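Local coordinates for hypothetical 41.8 kDa protein in SPO13-ARG4 intergenic region (Saccharomyces cerevisiae, PDB 2A08) that is essential, together with LSB5, for actin cytoskeleton organisation, fluid-phase endocytosis and vesicle trafficking, and is represented here by its SH3 domain, at residues 26-31 with 50-55. Residues are numbered along the deposited sequence; the frame is centred on the assembly and turned at random.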
ATOM      1  N   ASP A  26      -1.233  -7.461   6.169  1.00  8.75           N
ATOM      2  CA  ASP A  26      -2.478  -6.946   5.583  1.00  7.73           C
ATOM      3  C   ASP A  26      -2.443  -7.085   4.061  1.00  7.17           C
ATOM      4  O   ASP A  26      -1.390  -6.995   3.431  1.00  8.26           O
ATOM      5  CB  ASP A  26      -2.680  -5.459   5.926  1.00  9.95           C
ATOM      6  CG  ASP A  26      -3.019  -5.196   7.370  1.00  9.28           C
ATOM      7  OD1 ASP A  26      -3.300  -6.133   8.164  1.00  9.06           O
ATOM      8  OD2 ASP A  26      -3.060  -4.002   7.786  1.00  9.39           O
ATOM      9  N   VAL A  27      -3.610  -7.312   3.479  1.00  7.43           N
ATOM     10  CA  VAL A  27      -3.769  -7.389   2.037  1.00  7.48           C
ATOM     11  C   VAL A  27      -4.308  -6.036   1.553  1.00  7.93           C
ATOM     12  O   VAL A  27      -5.420  -5.639   1.887  1.00  9.18           O
ATOM     13  CB  VAL A  27      -4.624  -8.591   1.610  1.00  8.16           C
ATOM     14  CG1 VAL A  27      -4.804  -8.605   0.136  1.00  8.05           C
ATOM     15  CG2 VAL A  27      -3.989  -9.888   2.074  1.00 10.21           C
ATOM     16  N   ILE A  28      -3.478  -5.343   0.776  1.00  8.51           N
ATOM     17  CA  ILE A  28      -3.728  -3.993   0.254  1.00  9.20           C
ATOM     18  C   ILE A  28      -4.248  -4.130  -1.191  1.00 11.10           C
ATOM     19  O   ILE A  28      -3.627  -4.772  -2.016  1.00  9.94           O
ATOM     20  CB  ILE A  28      -2.421  -3.163   0.265  1.00 10.51           C
ATOM     21  CG1 ILE A  28      -1.713  -3.202   1.645  1.00 12.61           C
ATOM     22  CG2 ILE A  28      -2.652  -1.746  -0.281  1.00 11.98           C
ATOM     23  CD1 ILE A  28      -2.510  -2.971   2.825  1.00 12.40           C
ATOM     24  N   THR A  29      -5.387  -3.515  -1.468  1.00 10.37           N
ATOM     25  CA  THR A  29      -5.886  -3.408  -2.816  1.00  9.65           C
ATOM     26  C   THR A  29      -5.163  -2.241  -3.467  1.00 11.40           C
ATOM     27  O   THR A  29      -5.150  -1.158  -2.898  1.00 10.21           O
ATOM     28  CB  THR A  29      -7.370  -3.121  -2.777  1.00 11.74           C
ATOM     29  OG1 THR A  29      -8.064  -4.280  -2.292  1.00 11.14           O
ATOM     30  CG2 THR A  29      -7.916  -2.819  -4.157  1.00 10.37           C
ATOM     31  N   ILE A  30      -4.538  -2.452  -4.618  1.00  9.91           N
ATOM     32  CA  ILE A  30      -3.843  -1.403  -5.316  1.00  8.41           C
ATOM     33  C   ILE A  30      -4.807  -0.610  -6.204  1.00  8.75           C
ATOM     34  O   ILE A  30      -5.383  -1.155  -7.137  1.00 12.23           O
ATOM     35  CB  ILE A  30      -2.717  -1.969  -6.205  1.00 10.38           C
ATOM     36  CG1 ILE A  30      -1.743  -2.866  -5.414  1.00 11.92           C
ATOM     37  CG2 ILE A  30      -2.025  -0.837  -6.901  1.00 11.53           C
ATOM     38  CD1 ILE A  30      -1.032  -2.192  -4.338  1.00 13.07           C
ATOM     39  N   LEU A  31      -5.002   0.657  -5.872  1.00  6.91           N
ATOM     40  CA  LEU A  31      -5.814   1.565  -6.686  1.00  8.93           C
ATOM     41  C   LEU A  31      -5.017   2.069  -7.899  1.00  8.84           C
ATOM     42  O   LEU A  31      -5.554   2.150  -9.010  1.00 10.97           O
ATOM     43  CB  LEU A  31      -6.342   2.736  -5.830  1.00  8.78           C
ATOM     44  CG  LEU A  31      -7.190   2.328  -4.609  1.00 10.21           C
ATOM     45  CD1 LEU A  31      -7.781   3.557  -3.958  1.00 13.76           C
ATOM     46  CD2 LEU A  31      -8.314   1.349  -4.971  1.00 11.46           C
ATOM     47  N   GLY A  50      -5.103   5.558   0.701  1.00 10.48           N
ATOM     48  CA  GLY A  50      -4.081   6.572   0.652  1.00 10.76           C
ATOM     49  C   GLY A  50      -2.801   6.029   0.058  1.00  9.66           C
ATOM     50  O   GLY A  50      -2.769   4.926  -0.515  1.00 10.23           O
ATOM     51  N   ILE A  51      -1.715   6.756   0.249  1.00  9.47           N
ATOM     52  CA  ILE A  51      -0.447   6.421  -0.381  1.00  9.39           C
ATOM     53  C   ILE A  51       0.492   5.727   0.595  1.00  9.21           C
ATOM     54  O   ILE A  51       0.345   5.874   1.826  1.00  8.59           O
ATOM     55  CB  ILE A  51       0.250   7.686  -1.024  1.00  9.63           C
ATOM     56  CG1 ILE A  51       0.719   8.726   0.025  1.00  9.07           C
ATOM     57  CG2 ILE A  51      -0.637   8.294  -2.095  1.00 10.63           C
ATOM     58  CD1 ILE A  51       1.741   9.689  -0.569  1.00  9.76           C
ATOM     59  N   PHE A  52       1.426   4.956   0.051  1.00  9.39           N
ATOM     60  CA  PHE A  52       2.419   4.225   0.841  1.00  8.19           C
ATOM     61  C   PHE A  52       3.643   3.916   0.005  1.00  9.32           C
ATOM     62  O   PHE A  52       3.581   3.957  -1.230  1.00 10.35           O
ATOM     63  CB  PHE A  52       1.809   2.916   1.362  1.00 11.11           C
ATOM     64  CG  PHE A  52       1.388   1.975   0.259  1.00  9.22           C
ATOM     65  CD1 PHE A  52       2.273   1.010  -0.209  1.00  9.83           C
ATOM     66  CD2 PHE A  52       0.139   2.056  -0.337  1.00 11.82           C
ATOM     67  CE1 PHE A  52       1.923   0.159  -1.251  1.00 10.40           C
ATOM     68  CE2 PHE A  52      -0.197   1.207  -1.394  1.00 11.47           C
ATOM     69  CZ  PHE A  52       0.688   0.260  -1.833  1.00 12.04           C
ATOM     70  N   PRO A  53       4.778   3.617   0.629  1.00  8.36           N
ATOM     71  CA  PRO A  53       5.967   3.295  -0.157  1.00  9.43           C
ATOM     72  C   PRO A  53       5.869   1.913  -0.824  1.00 10.03           C
ATOM     73  O   PRO A  53       5.592   0.916  -0.149  1.00  9.77           O
ATOM     74  CB  PRO A  53       7.120   3.389   0.853  1.00 10.95           C
ATOM     75  CG  PRO A  53       6.476   3.827   2.112  1.00 10.62           C
ATOM     76  CD  PRO A  53       5.050   3.584   2.077  1.00 11.11           C
ATOM     77  N   ALA A  54       6.154   1.875  -2.126  1.00  9.65           N
ATOM     78  CA  ALA A  54       5.971   0.644  -2.918  1.00  8.69           C
ATOM     79  C   ALA A  54       6.723  -0.560  -2.363  1.00 10.17           C
ATOM     80  O   ALA A  54       6.210  -1.672  -2.427  1.00  9.84           O
ATOM     81  CB  ALA A  54       6.435   0.879  -4.328  1.00  9.40           C
ATOM     82  N   ASN A  55       7.942  -0.365  -1.861  1.00  9.79           N
ATOM     83  CA  ASN A  55       8.757  -1.456  -1.367  1.00  7.88           C
ATOM     84  C   ASN A  55       8.273  -2.089  -0.054  1.00  7.03           C
ATOM     85  O   ASN A  55       8.847  -3.059   0.410  1.00  9.68           O
ATOM     86  CB  ASN A  55      10.192  -1.011  -1.248  1.00  7.46           C
ATOM     87  CG  ASN A  55      10.403   0.062  -0.174  1.00 11.19           C
ATOM     88  OD1 ASN A  55       9.624   1.001  -0.058  1.00 12.12           O
ATOM     89  ND2 ASN A  55      11.513  -0.052   0.527  1.00 17.53           N
TER
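No polar bond joins Phe52 to Ile28 and Ile30; the three meet through carbon alone, near the centre of the SH3 domain. The strands carrying them are not neighbours in the sheet, since 40-45 runs between them, and the CA atoms of Ile28 and Phe52 stand 10.3 Å apart. A long, flat phenylalanine suits this span. Its CG sits between the backbone N and the carbonyl carbon (chi1 62°), and the far end of the ring reaches the isoleucines. Ile28 sends in its CG2 branch, which lies 4.0 Å from Phe52 CE2 and approaches the ring obliquely. From Ile30 it is the end of the longer branch that arrives: CD1 lies in the ring plane, at the edge, 3.9 Å from Phe52 CZ. Beta-branched isoleucine fits the strand and offers two arms for packing. Phe22 meets the Phe52 ring edge-to-face and also touches Ile28, while backbone hydrogen bonds of Ile28 with Ala6 and of Ile30 with Ala4 tie the two isoleucines to the N-terminal part of the chain. Such packing across the small SH3 barrel is nondirectional, so cohesion here rests on close fit and the exclusion of water.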